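Local coordinates for protein unsaturated glucuronyl hydrolase (Streptococcus agalactiae, PDB 2ZZR) that hydrolyses unsaturated hyaluronate, chondroitin and heparin disaccharides, releasing the unsaturated uronic acid from the sugar to which it is linked, at residues Leu36-Ile41 against Asn349-Gly354; Ile43-Glu48 against Asn57-Val62; Glu49-Ala54 against Gly374-Asp379; Thr309-Ile314 against Leu383-Arg388. One frame throughout, in Å; residues are numbered along the deposited sequence.

Contact 1. Residues Leu36-Ile41 against Asn349-Gly354; sequences LKQLYI and NELIAG
The carboxamide of Gln-38 is the flat group that meets the loop 349-354 here. At one end its NE2 gives a hydrogen to Ile-352 O, in a bond 3.0 Å long and bent at the hydrogen (147°); at the other its OE1 rests beside Leu-351 CA at 3.4 Å. This is packing of a helix of the alpha-barrel, helix 25-46, against the loop that follows helix 328-346. The donor stands well above the carbonyl plane, and the oxygen lies 22° out of the amide plane. NE2 is also bonded to Asn-42 OD1, one turn further along the helix, and that same oxygen accepts from Gly-354 N, so two side chains on one helix face grip the loop backbone. Gln-38 CG is anti to the backbone N and the bend at chi2 sets CD, from which the buried amide meets the loop. Gln-38 OE1 also lies near Glu-350 O, but both are acceptors and no bond joins them.

Leu-351, the centre of an inverse gamma turn whose Ile-352 N to Glu-350 O bond is weak, fits its side chain among three residues of the helix. Its CD1 touches Lys-37 CD at 3.9 Å, beside the aliphatic part of an exposed lysine. Its CD2 lies 3.6 Å from Gln-38 OE1. Its CB meets Ile-41 CD1 at 3.8 Å, the two side chains crossing at about a right angle. The other branch of Ile-41 turns to the next loop residues, where CG2 lies 3.5 Å from Ala-353 N.

Contact 2. Residues Ile43-Glu48 against Asn57-Val62; sequences IDYFGE and NNIYKV
Tyr-45 OH donates to Tyr-60 O across 2.7 Å, the one hydrogen bond between the two segments, joining the end of helix 25-46 to strand 59-63. The hydroxyl approaches with a C=O...O angle of 158° and is tilted 15° from the carbonyl plane, while the oxygen sits at the edge of the Tyr-45 ring, near its plane. Chi1 of Tyr-45 (-178°) puts CG anti to the backbone N, and the ring extends from there to the strand. Ile-59 CG2 packs beside the same hydroxyl, 3.8 Å from Tyr-45 OH.

Next along the helix, Phe-46 meets the strand with its ring edge. Its CZ touches Tyr-60 CB at 3.5 Å, with that CB in the plane of the ring, and its CE1 lies 3.6 Å from Lys-61 O, also at the edge. Tyr-45 CD1 lies over one face of the Phe-46 ring, off toward the rim, while Phe-46 CZ comes to the edge of the Tyr-45 ring, in its plane. Val-62 CG2 fits where the two aromatics meet, 3.8 Å from Tyr-45 CE1 and equally far from Phe-46 CD1. The Phe-46 and Tyr-60 rings form an oblique pair, with centroids 6.0 Å apart. Tyr-60 runs inward from there and gives its own hydroxyl bond to Asp-379.

Gly-47, with positive phi, takes the chain out of the helix and into the first strand, 50-56. The arrangement is that of a two-stranded antiparallel hairpin, 50-56 with 59-63, folded back so that its second strand packs on the C-terminal turn of the preceding helix of the alpha-barrel.

Contact 3. Residues Glu49-Ala54 against Gly374-Asp379; sequences EYPTPA and GNIWGD
Ile-376 N donates to Pro-53 O over 2.9 Å, nearly along the C=O axis, and the side chains of Ile-376 and Trp-377 both lie by that carbonyl. Ile-376 has CG1 anti to the backbone N (chi1 -166°), and from there CG1 and CD1 each lie 3.8 Å from Pro-51 CG; the two side chains cross at about a right angle. Ile-376 CG2 lies 3.7 Å from Pro-53 O. Trp-377 holds its CG between the backbone N and the carbonyl carbon (chi1 59°), a crowded position. Its CZ3 lies 3.4 Å from Pro-53 O, and Pro-53 CB meets the indole edge in the ring plane, 3.9 Å from CZ3. At the corner where the strand turns, Ala-54 bridges Asn-375, with Ala-54 CA only 3.3 Å from Gly-374 O. Thr-52 OG1 ties the corner together by a 2.8 Å bond to Ala-54 O.

The strand corner thus supplies an acceptor to the first N-H of helix 376-390, just after its N-cap Asn-375. This lies beside the likely substrate site of a family 88 hydrolase: the nearest side-chain atoms of Trp-377 and Arg-246, which is likely to bind substrate, are about 3 Å apart.

Contact 4. Residues Thr309-Ile314 against Leu383-Arg388; sequences TAVCGI and LEALIR
Cys-312 and Ala-385 mark the close part of this interface, where helices 304-318 and 376-390 run in similar directions with short-segment axes 8.8 Å apart at a crossing angle of 31°. Their CA atoms are only 5.3 Å apart. Ala-385 CB, too small to hold the helices off, sits 3.7 Å from Val-311 CG1 on one hand and 4.0 Å from Cys-312 SG on the other. The sulfur also rests 3.7 Å from Ala-385 N.

Toward Arg-388 the contact turns polar and fewer groups meet, with no clear hydrogen bond across the segments, though all of it is buried. The guanidinium lies flat under Cys-312 O, which stands 3.7 Å above the centre of one face. Within the second helix, Arg-388 NE makes a straight 2.9 Å salt bridge to Glu-384 OE2 (174°), with the acceptor in the guanidinium plane and met on the anti side of the carboxylate. Both charged groups have further partners: Glu-384 OE1 accepts from Tyr-380 and Trp-397, and Arg-388 reaches Tyr-253 and Glu-316.

Small residues at the crossing and a paired charge beside it join the two helices, consistent with inner helices of the alpha/alpha barrel of the six-hairpin glycosidases.

How the contacts relate
From the N terminus, helix 25-46 enters contact 1 first, then contact 2, then gives way to the hairpin of contact 3. Contact 2 closes a short local loop, nested inside the long one that contact 1 closes by bringing 349-354 back to the helix. Contact 3 crosses both, tying the first hairpin strand to helix 376-390. Contact 4 is in series with contact 2 but crosses contacts 1 and 3, using the same last helix further along. Gly-354 O to Tyr-60 N links contacts 1 and 2, and Lys-61 O to Thr-52 N links contacts 2 and 3. Leu-39 against Leu-383 joins contacts 1 and 4, so helix 25-46 near the N-terminal end and helix 376-390 near the C-terminal end meet in the barrel.

Contact 1. Residues Leu36-Ile41 against Asn349-Gly354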
loop_
_atom_site.group_PDB
_atom_site.type_symbol
_atom_site.label_atom_id
_atom_site.label_comp_id
_atom_site.label_asym_id
_atom_site.label_seq_id
_atom_site.Cartn_x
_atom_site.Cartn_y
_atom_site.Cartn_z
ATOM N N LEU A 36 -14.562 -13.181 -2.293
ATOM C CA LEU A 36 -14.719 -13.612 -3.683
ATOM C C LEU A 36 -16.166 -13.548 -4.178
ATOM O O LEU A 36 -16.407 -13.197 -5.332
ATOM C CB LEU A 36 -14.120 -15.006 -3.903
ATOM C CG LEU A 36 -12.713 -14.978 -4.508
ATOM C CD1 LEU A 36 -11.729 -14.133 -3.677
ATOM C CD2 LEU A 36 -12.177 -16.388 -4.717
ATOM N N LYS A 37 -17.114 -13.864 -3.299
ATOM C CA LYS A 37 -18.540 -13.726 -3.615
ATOM C C LYS A 37 -18.866 -12.286 -4.010
ATOM O O LYS A 37 -19.592 -12.051 -4.980
ATOM C CB LYS A 37 -19.404 -14.161 -2.434
ATOM C CG LYS A 37 -19.484 -15.673 -2.252
ATOM C CD LYS A 37 -20.254 -16.016 -1.003
ATOM C CE LYS A 37 -20.217 -17.512 -0.726
ATOM N NZ LYS A 37 -20.904 -17.806 0.562
ATOM N N GLN A 38 -18.305 -11.327 -3.273
ATOM C CA GLN A 38 -18.461 -9.909 -3.613
ATOM C C GLN A 38 -17.751 -9.550 -4.920
ATOM O O GLN A 38 -18.287 -8.796 -5.728
ATOM C CB GLN A 38 -17.981 -9.005 -2.468
ATOM C CG GLN A 38 -18.380 -7.524 -2.635
ATOM C CD GLN A 38 -19.885 -7.344 -2.787
ATOM O OE1 GLN A 38 -20.648 -7.611 -1.856
ATOM N NE2 GLN A 38 -20.317 -6.889 -3.964
ATOM N N LEU A 39 -16.554 -10.098 -5.135
ATOM C CA LEU A 39 -15.804 -9.831 -6.364
ATOM C C LEU A 39 -16.535 -10.318 -7.612
ATOM O O LEU A 39 -16.555 -9.626 -8.629
ATOM C CB LEU A 39 -14.390 -10.428 -6.311
ATOM C CG LEU A 39 -13.362 -9.761 -5.383
ATOM C CD1 LEU A 39 -12.004 -10.422 -5.572
ATOM C CD2 LEU A 39 -13.255 -8.252 -5.634
ATOM N N TYR A 40 -17.145 -11.500 -7.527
ATOM C CA TYR A 40 -17.899 -12.039 -8.663
ATOM C C TYR A 40 -19.120 -11.187 -9.006
ATOM O O TYR A 40 -19.392 -10.937 -10.185
ATOM C CB TYR A 40 -18.293 -13.497 -8.417
ATOM C CG TYR A 40 -17.195 -14.473 -8.772
ATOM C CD1 TYR A 40 -16.408 -15.053 -7.779
ATOM C CD2 TYR A 40 -16.932 -14.804 -10.101
ATOM C CE1 TYR A 40 -15.395 -15.949 -8.098
ATOM C CE2 TYR A 40 -15.921 -15.698 -10.430
ATOM C CZ TYR A 40 -15.155 -16.265 -9.422
ATOM O OH TYR A 40 -14.157 -17.157 -9.734
ATOM N N ILE A 41 -19.825 -10.738 -7.972
ATOM C CA ILE A 41 -20.942 -9.793 -8.101
ATOM C C ILE A 41 -20.473 -8.478 -8.745
ATOM O O ILE A 41 -21.166 -7.911 -9.595
ATOM C CB ILE A 41 -21.623 -9.553 -6.725
ATOM C CG1 ILE A 41 -22.408 -10.801 -6.298
ATOM C CG2 ILE A 41 -22.539 -8.318 -6.746
ATOM C CD1 ILE A 41 -22.905 -10.774 -4.871
ATOM N N ASN A 349 -20.497 -7.842 4.653
ATOM C CA ASN A 349 -21.442 -8.947 4.793
ATOM C C ASN A 349 -22.607 -8.878 3.807
ATOM O O ASN A 349 -23.206 -9.903 3.471
ATOM C CB ASN A 349 -21.950 -9.033 6.233
ATOM C CG ASN A 349 -20.898 -9.565 7.189
ATOM O OD1 ASN A 349 -20.227 -10.557 6.901
ATOM N ND2 ASN A 349 -20.750 -8.909 8.332
ATOM N N GLU A 350 -22.916 -7.673 3.332
ATOM C CA GLU A 350 -24.035 -7.490 2.412
ATOM C C GLU A 350 -23.593 -7.681 0.964
ATOM O O GLU A 350 -22.912 -6.826 0.391
ATOM C CB GLU A 350 -24.692 -6.122 2.616
ATOM C CG GLU A 350 -26.042 -5.986 1.912
ATOM C CD GLU A 350 -26.630 -4.589 1.993
ATOM O OE1 GLU A 350 -27.652 -4.347 1.315
ATOM O OE2 GLU A 350 -26.084 -3.735 2.730
ATOM N N LEU A 351 -23.984 -8.811 0.380
ATOM C CA LEU A 351 -23.560 -9.167 -0.970
ATOM C C LEU A 351 -24.488 -8.592 -2.036
ATOM O O LEU A 351 -25.400 -9.272 -2.520
ATOM C CB LEU A 351 -23.439 -10.690 -1.123
ATOM C CG LEU A 351 -22.426 -11.456 -0.262
ATOM C CD1 LEU A 351 -22.538 -12.944 -0.544
ATOM C CD2 LEU A 351 -20.996 -10.972 -0.483
ATOM N N ILE A 352 -24.253 -7.330 -2.389
ATOM C CA ILE A 352 -24.986 -6.665 -3.473
ATOM C C ILE A 352 -24.023 -5.863 -4.353
ATOM O O ILE A 352 -22.931 -5.493 -3.907
ATOM C CB ILE A 352 -26.155 -5.770 -2.962
ATOM C CG1 ILE A 352 -25.653 -4.667 -2.030
ATOM C CG2 ILE A 352 -27.233 -6.614 -2.267
ATOM C CD1 ILE A 352 -26.627 -3.510 -1.854
ATOM N N ALA A 353 -24.436 -5.604 -5.593
ATOM C CA ALA A 353 -23.599 -4.937 -6.591
ATOM C C ALA A 353 -22.977 -3.637 -6.079
ATOM O O ALA A 353 -23.667 -2.783 -5.518
ATOM C CB ALA A 353 -24.395 -4.687 -7.876
ATOM N N GLY A 354 -21.661 -3.518 -6.251
ATOM C CA GLY A 354 -20.934 -2.297 -5.907
ATOM C C GLY A 354 -20.428 -2.158 -4.480
ATOM O O GLY A 354 -19.753 -1.180 -4.163
#

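Contact 2. Residues Ile43-Glu48 against Asn57-Val62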
loop_
_atom_site.group_PDB
_atom_site.type_symbol
_atom_site.label_atom_id
_atom_site.label_comp_id
_atom_site.label_asym_id
_atom_site.label_seq_id
_atom_site.Cartn_x
_atom_site.Cartn_y
_atom_site.Cartn_z
ATOM N N ILE A 43 -17.655 -8.035 -10.729
ATOM C CA ILE A 43 -17.185 -8.221 -12.108
ATOM C C ILE A 43 -18.315 -7.885 -13.097
ATOM O O ILE A 43 -18.091 -7.265 -14.143
ATOM C CB ILE A 43 -16.627 -9.654 -12.347
ATOM C CG1 ILE A 43 -15.274 -9.815 -11.643
ATOM C CG2 ILE A 43 -16.471 -9.954 -13.849
ATOM C CD1 ILE A 43 -14.674 -11.215 -11.742
ATOM N N ASP A 44 -19.529 -8.284 -12.738
ATOM C CA ASP A 44 -20.712 -7.989 -13.538
ATOM C C ASP A 44 -21.125 -6.512 -13.442
ATOM O O ASP A 44 -21.572 -5.921 -14.429
ATOM C CB ASP A 44 -21.861 -8.912 -13.125
ATOM C CG ASP A 44 -21.558 -10.388 -13.393
ATOM O OD1 ASP A 44 -20.913 -10.713 -14.414
ATOM O OD2 ASP A 44 -21.983 -11.229 -12.581
ATOM N N TYR A 45 -20.961 -5.930 -12.255
ATOM C CA TYR A 45 -21.255 -4.517 -12.005
ATOM C C TYR A 45 -20.315 -3.576 -12.769
ATOM O O TYR A 45 -20.769 -2.617 -13.403
ATOM C CB TYR A 45 -21.215 -4.233 -10.497
ATOM C CG TYR A 45 -21.546 -2.806 -10.091
ATOM C CD1 TYR A 45 -20.559 -1.965 -9.577
ATOM C CD2 TYR A 45 -22.842 -2.302 -10.208
ATOM C CE1 TYR A 45 -20.848 -0.661 -9.194
ATOM C CE2 TYR A 45 -23.145 -0.988 -9.825
ATOM C CZ TYR A 45 -22.137 -0.175 -9.323
ATOM O OH TYR A 45 -22.421 1.118 -8.938
ATOM N N PHE A 46 -19.013 -3.857 -12.721
ATOM C CA PHE A 46 -18.022 -3.002 -13.378
ATOM C C PHE A 46 -17.806 -3.310 -14.853
ATOM O O PHE A 46 -17.446 -2.420 -15.620
ATOM C CB PHE A 46 -16.680 -3.019 -12.620
ATOM C CG PHE A 46 -16.779 -2.498 -11.213
ATOM C CD1 PHE A 46 -17.248 -1.210 -10.968
ATOM C CD2 PHE A 46 -16.413 -3.293 -10.131
ATOM C CE1 PHE A 46 -17.354 -0.725 -9.676
ATOM C CE2 PHE A 46 -16.519 -2.813 -8.828
ATOM C CZ PHE A 46 -16.992 -1.527 -8.601
ATOM N N GLY A 47 -18.032 -4.561 -15.251
ATOM C CA GLY A 47 -17.717 -4.995 -16.611
ATOM C C GLY A 47 -16.239 -4.826 -16.921
ATOM O O GLY A 47 -15.380 -5.320 -16.183
ATOM N N GLU A 48 -15.945 -4.116 -18.006
ATOM C CA GLU A 48 -14.561 -3.816 -18.383
ATOM C C GLU A 48 -14.069 -2.497 -17.777
ATOM O O GLU A 48 -12.934 -2.076 -18.012
ATOM C CB GLU A 48 -14.387 -3.842 -19.906
ATOM C CG GLU A 48 -14.343 -5.275 -20.470
ATOM C CD GLU A 48 -13.974 -5.359 -21.944
ATOM O OE1 GLU A 48 -13.197 -4.515 -22.440
ATOM O OE2 GLU A 48 -14.456 -6.299 -22.614
ATOM N N ASN A 57 -21.853 5.929 0.038
ATOM C CA ASN A 57 -22.828 5.183 0.840
ATOM C C ASN A 57 -22.607 3.667 0.700
ATOM O O ASN A 57 -23.553 2.879 0.573
ATOM C CB ASN A 57 -24.265 5.601 0.489
ATOM C CG ASN A 57 -24.512 7.092 0.704
ATOM O OD1 ASN A 57 -25.051 7.775 -0.170
ATOM N ND2 ASN A 57 -24.106 7.605 1.867
ATOM N N ASN A 58 -21.326 3.290 0.695
ATOM C CA ASN A 58 -20.863 1.897 0.570
ATOM C C ASN A 58 -21.109 1.208 -0.771
ATOM O O ASN A 58 -20.980 -0.016 -0.883
ATOM C CB ASN A 58 -21.311 1.049 1.766
ATOM C CG ASN A 58 -20.538 1.391 3.021
ATOM O OD1 ASN A 58 -19.357 1.746 2.950
ATOM N ND2 ASN A 58 -21.193 1.300 4.173
ATOM N N ILE A 59 -21.417 2.005 -1.790
ATOM C CA ILE A 59 -21.521 1.515 -3.159
ATOM C C ILE A 59 -20.538 2.255 -4.073
ATOM O O ILE A 59 -20.590 3.487 -4.190
ATOM C CB ILE A 59 -22.982 1.653 -3.713
ATOM C CG1 ILE A 59 -23.995 0.918 -2.810
ATOM C CG2 ILE A 59 -23.061 1.214 -5.175
ATOM C CD1 ILE A 59 -23.840 -0.609 -2.744
ATOM N N TYR A 60 -19.638 1.506 -4.709
ATOM C CA TYR A 60 -18.726 2.080 -5.697
ATOM C C TYR A 60 -19.512 2.654 -6.862
ATOM O O TYR A 60 -20.563 2.129 -7.225
ATOM C CB TYR A 60 -17.782 1.023 -6.262
ATOM C CG TYR A 60 -16.637 0.625 -5.364
ATOM C CD1 TYR A 60 -15.599 1.520 -5.080
ATOM C CD2 TYR A 60 -16.572 -0.661 -4.823
ATOM C CE1 TYR A 60 -14.535 1.145 -4.259
ATOM C CE2 TYR A 60 -15.512 -1.043 -4.001
ATOM C CZ TYR A 60 -14.504 -0.135 -3.725
ATOM O OH TYR A 60 -13.458 -0.510 -2.916
ATOM N N LYS A 61 -18.997 3.736 -7.435
ATOM C CA LYS A 61 -19.403 4.152 -8.765
ATOM C C LYS A 61 -18.467 3.508 -9.784
ATOM O O LYS A 61 -17.452 2.902 -9.417
ATOM C CB LYS A 61 -19.426 5.683 -8.883
ATOM C CG LYS A 61 -20.625 6.312 -8.182
ATOM C CD LYS A 61 -20.536 7.832 -8.112
ATOM C CE LYS A 61 -21.616 8.368 -7.194
ATOM N NZ LYS A 61 -21.486 9.835 -6.982
ATOM N N VAL A 62 -18.821 3.630 -11.059
ATOM C CA VAL A 62 -18.070 3.013 -12.146
ATOM C C VAL A 62 -17.331 4.090 -12.937
ATOM O O VAL A 62 -17.910 5.137 -13.255
ATOM C CB VAL A 62 -19.006 2.210 -13.086
ATOM C CG1 VAL A 62 -18.205 1.488 -14.146
ATOM C CG2 VAL A 62 -19.845 1.218 -12.287
#

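Contact 3. Residues Glu49-Ala54 against Gly374-Asp379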
loop_
_atom_site.group_PDB
_atom_site.type_symbol
_atom_site.label_atom_id
_atom_site.label_comp_id
_atom_site.label_asym_id
_atom_site.label_seq_id
_atom_site.Cartn_x
_atom_site.Cartn_y
_atom_site.Cartn_z
ATOM N N GLU A 49 -14.927 -1.858 -16.987
ATOM C CA GLU A 49 -14.572 -0.607 -16.328
ATOM C C GLU A 49 -14.128 -0.858 -14.884
ATOM O O GLU A 49 -13.851 -2.003 -14.517
ATOM C CB GLU A 49 -15.715 0.405 -16.438
ATOM C CG GLU A 49 -15.908 0.897 -17.870
ATOM C CD GLU A 49 -16.751 2.151 -17.969
ATOM O OE1 GLU A 49 -17.928 2.113 -17.545
ATOM O OE2 GLU A 49 -16.235 3.173 -18.486
ATOM N N TYR A 50 -14.044 0.203 -14.079
ATOM C CA TYR A 50 -13.339 0.140 -12.791
ATOM C C TYR A 50 -14.116 0.789 -11.653
ATOM O O TYR A 50 -14.905 1.710 -11.887
ATOM C CB TYR A 50 -11.956 0.809 -12.918
ATOM C CG TYR A 50 -11.069 0.171 -13.954
ATOM C CD1 TYR A 50 -11.193 0.502 -15.308
ATOM C CD2 TYR A 50 -10.109 -0.779 -13.593
ATOM C CE1 TYR A 50 -10.394 -0.097 -16.271
ATOM C CE2 TYR A 50 -9.297 -1.380 -14.554
ATOM C CZ TYR A 50 -9.450 -1.034 -15.888
ATOM O OH TYR A 50 -8.657 -1.623 -16.845
ATOM N N PRO A 51 -13.894 0.317 -10.410
ATOM C CA PRO A 51 -14.452 1.020 -9.261
ATOM C C PRO A 51 -13.809 2.390 -9.134
ATOM O O PRO A 51 -12.641 2.559 -9.505
ATOM C CB PRO A 51 -14.037 0.151 -8.066
ATOM C CG PRO A 51 -12.895 -0.674 -8.552
ATOM C CD PRO A 51 -13.130 -0.881 -10.014
ATOM N N THR A 52 -14.576 3.356 -8.633
ATOM C CA THR A 52 -14.014 4.630 -8.200
ATOM C C THR A 52 -13.087 4.361 -7.005
ATOM O O THR A 52 -13.189 3.301 -6.377
ATOM C CB THR A 52 -15.121 5.631 -7.785
ATOM O OG1 THR A 52 -16.061 4.983 -6.913
ATOM C CG2 THR A 52 -15.842 6.159 -9.016
ATOM N N PRO A 53 -12.158 5.298 -6.706
ATOM C CA PRO A 53 -11.256 5.131 -5.558
ATOM C C PRO A 53 -11.965 4.688 -4.282
ATOM O O PRO A 53 -11.500 3.753 -3.619
ATOM C CB PRO A 53 -10.645 6.529 -5.395
ATOM C CG PRO A 53 -10.588 7.040 -6.796
ATOM C CD PRO A 53 -11.862 6.539 -7.451
ATOM N N ALA A 54 -13.078 5.343 -3.950
ATOM C CA ALA A 54 -13.851 5.010 -2.762
ATOM C C ALA A 54 -15.328 4.809 -3.092
ATOM O O ALA A 54 -15.792 5.191 -4.175
ATOM C CB ALA A 54 -13.688 6.097 -1.701
ATOM N N GLY A 374 -15.858 2.304 1.989
ATOM C CA GLY A 374 -14.910 1.354 1.435
ATOM C C GLY A 374 -14.023 2.057 0.421
ATOM O O GLY A 374 -14.417 3.067 -0.181
ATOM N N ASN A 375 -12.812 1.547 0.242
ATOM C CA ASN A 375 -11.951 2.037 -0.828
ATOM C C ASN A 375 -11.185 0.884 -1.464
ATOM O O ASN A 375 -11.031 -0.185 -0.856
ATOM C CB ASN A 375 -11.049 3.205 -0.381
ATOM C CG ASN A 375 -10.186 2.872 0.832
ATOM O OD1 ASN A 375 -10.228 3.560 1.858
ATOM N ND2 ASN A 375 -9.387 1.831 0.711
ATOM N N ILE A 376 -10.742 1.090 -2.697
ATOM C CA ILE A 376 -10.256 -0.031 -3.499
ATOM C C ILE A 376 -8.868 -0.526 -3.076
ATOM O O ILE A 376 -8.576 -1.719 -3.200
ATOM C CB ILE A 376 -10.367 0.248 -5.024
ATOM C CG1 ILE A 376 -10.183 -1.040 -5.849
ATOM C CG2 ILE A 376 -9.413 1.373 -5.465
ATOM C CD1 ILE A 376 -11.189 -2.155 -5.495
ATOM N N TRP A 377 -8.024 0.371 -2.566
ATOM C CA TRP A 377 -6.717 -0.074 -2.046
ATOM C C TRP A 377 -6.874 -0.837 -0.722
ATOM O O TRP A 377 -6.161 -1.810 -0.471
ATOM C CB TRP A 377 -5.715 1.090 -1.920
ATOM C CG TRP A 377 -6.192 2.186 -1.028
ATOM C CD1 TRP A 377 -5.918 2.345 0.301
ATOM C CD2 TRP A 377 -7.040 3.279 -1.401
ATOM N NE1 TRP A 377 -6.551 3.477 0.782
ATOM C CE2 TRP A 377 -7.241 4.066 -0.245
ATOM C CE3 TRP A 377 -7.650 3.668 -2.603
ATOM C CZ2 TRP A 377 -8.028 5.223 -0.253
ATOM C CZ3 TRP A 377 -8.435 4.816 -2.610
ATOM C CH2 TRP A 377 -8.619 5.573 -1.440
ATOM N N GLY A 378 -7.818 -0.405 0.111
ATOM C CA GLY A 378 -8.151 -1.126 1.340
ATOM C C GLY A 378 -8.670 -2.518 1.025
ATOM O O GLY A 378 -8.277 -3.492 1.669
ATOM N N ASP A 379 -9.538 -2.614 0.020
ATOM C CA ASP A 379 -10.020 -3.917 -0.456
ATOM C C ASP A 379 -8.858 -4.779 -0.925
ATOM O O ASP A 379 -8.756 -5.956 -0.552
ATOM C CB ASP A 379 -10.994 -3.740 -1.619
ATOM C CG ASP A 379 -12.359 -3.245 -1.179
ATOM O OD1 ASP A 379 -12.568 -2.987 0.028
ATOM O OD2 ASP A 379 -13.234 -3.120 -2.065
#

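Contact 4. Residues Thr309-Ile314 against Leu383-Arg388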
loop_
_atom_site.group_PDB
_atom_site.type_symbol
_atom_site.label_atom_id
_atom_site.label_comp_id
_atom_site.label_asym_id
_atom_site.label_seq_id
_atom_site.Cartn_x
_atom_site.Cartn_y
_atom_site.Cartn_z
ATOM N N THR A 309 -3.036 -2.445 5.113
ATOM C CA THR A 309 -1.695 -2.176 4.574
ATOM C C THR A 309 -0.597 -2.535 5.588
ATOM O O THR A 309 0.409 -3.166 5.229
ATOM C CB THR A 309 -1.592 -0.696 4.121
ATOM O OG1 THR A 309 -2.644 -0.433 3.183
ATOM C CG2 THR A 309 -0.258 -0.405 3.443
ATOM N N ALA A 310 -0.806 -2.164 6.850
ATOM C CA ALA A 310 0.144 -2.495 7.920
ATOM C C ALA A 310 0.276 -4.006 8.138
ATOM O O ALA A 310 1.374 -4.508 8.406
ATOM C CB ALA A 310 -0.238 -1.793 9.226
ATOM N N VAL A 311 -0.839 -4.727 8.021
ATOM C CA VAL A 311 -0.798 -6.188 8.141
ATOM C C VAL A 311 0.128 -6.778 7.071
ATOM O O VAL A 311 0.990 -7.604 7.389
ATOM C CB VAL A 311 -2.209 -6.834 8.102
ATOM C CG1 VAL A 311 -2.100 -8.354 7.889
ATOM C CG2 VAL A 311 -2.969 -6.543 9.402
ATOM N N CYS A 312 -0.039 -6.352 5.819
ATOM C CA CYS A 312 0.831 -6.814 4.722
ATOM C C CYS A 312 2.301 -6.515 5.009
ATOM O O CYS A 312 3.170 -7.374 4.789
ATOM C CB CYS A 312 0.415 -6.192 3.384
ATOM S SG CYS A 312 -1.223 -6.708 2.836
ATOM N N GLY A 313 2.564 -5.307 5.516
ATOM C CA GLY A 313 3.929 -4.876 5.845
ATOM C C GLY A 313 4.570 -5.716 6.936
ATOM O O GLY A 313 5.734 -6.110 6.829
ATOM N N ILE A 314 3.816 -5.984 7.992
ATOM C CA ILE A 314 4.311 -6.800 9.099
ATOM C C ILE A 314 4.575 -8.228 8.596
ATOM O O ILE A 314 5.629 -8.813 8.872
ATOM C CB ILE A 314 3.325 -6.793 10.300
ATOM C CG1 ILE A 314 3.235 -5.383 10.912
ATOM C CG2 ILE A 314 3.760 -7.805 11.371
ATOM C CD1 ILE A 314 2.087 -5.222 11.900
ATOM N N LEU A 383 -7.459 -8.262 0.947
ATOM C CA LEU A 383 -7.371 -9.536 0.233
ATOM C C LEU A 383 -5.918 -10.026 0.094
ATOM O O LEU A 383 -5.655 -11.221 0.209
ATOM C CB LEU A 383 -8.071 -9.460 -1.125
ATOM C CG LEU A 383 -8.210 -10.756 -1.929
ATOM C CD1 LEU A 383 -8.911 -11.840 -1.108
ATOM C CD2 LEU A 383 -8.960 -10.477 -3.227
ATOM N N GLU A 384 -4.974 -9.111 -0.124
ATOM C CA GLU A 384 -3.562 -9.501 -0.165
ATOM C C GLU A 384 -3.120 -10.102 1.172
ATOM O O GLU A 384 -2.380 -11.094 1.194
ATOM C CB GLU A 384 -2.650 -8.335 -0.568
ATOM C CG GLU A 384 -1.254 -8.812 -0.937
ATOM C CD GLU A 384 -0.231 -7.699 -0.938
ATOM O OE1 GLU A 384 -0.150 -6.983 -1.951
ATOM O OE2 GLU A 384 0.503 -7.568 0.065
ATOM N N ALA A 385 -3.578 -9.516 2.279
ATOM C CA ALA A 385 -3.268 -10.043 3.609
ATOM C C ALA A 385 -3.824 -11.452 3.767
ATOM O O ALA A 385 -3.136 -12.350 4.263
ATOM C CB ALA A 385 -3.821 -9.134 4.704
ATOM N N LEU A 386 -5.069 -11.641 3.333
ATOM C CA LEU A 386 -5.705 -12.953 3.409
ATOM C C LEU A 386 -4.913 -13.997 2.626
ATOM O O LEU A 386 -4.612 -15.089 3.156
ATOM C CB LEU A 386 -7.149 -12.874 2.911
ATOM C CG LEU A 386 -8.111 -12.100 3.818
ATOM C CD1 LEU A 386 -9.496 -12.030 3.146
ATOM C CD2 LEU A 386 -8.204 -12.722 5.209
ATOM N N ILE A 387 -4.561 -13.653 1.385
ATOM C CA ILE A 387 -3.794 -14.538 0.501
ATOM C C ILE A 387 -2.376 -14.788 1.047
ATOM O O ILE A 387 -1.883 -15.921 1.003
ATOM C CB ILE A 387 -3.769 -14.012 -0.973
ATOM C CG1 ILE A 387 -5.179 -14.046 -1.598
ATOM C CG2 ILE A 387 -2.748 -14.775 -1.850
ATOM C CD1 ILE A 387 -5.819 -15.445 -1.737
ATOM N N ARG A 388 -1.742 -13.742 1.583
ATOM C CA ARG A 388 -0.450 -13.890 2.268
ATOM C C ARG A 388 -0.497 -14.954 3.367
ATOM O O ARG A 388 0.410 -15.784 3.475
ATOM C CB ARG A 388 0.007 -12.558 2.873
ATOM C CG ARG A 388 0.744 -11.642 1.897
ATOM C CD ARG A 388 1.009 -10.283 2.552
ATOM N NE ARG A 388 1.893 -9.451 1.734
ATOM C CZ ARG A 388 3.223 -9.538 1.737
ATOM N NH1 ARG A 388 3.841 -10.412 2.530
ATOM N NH2 ARG A 388 3.941 -8.751 0.946
#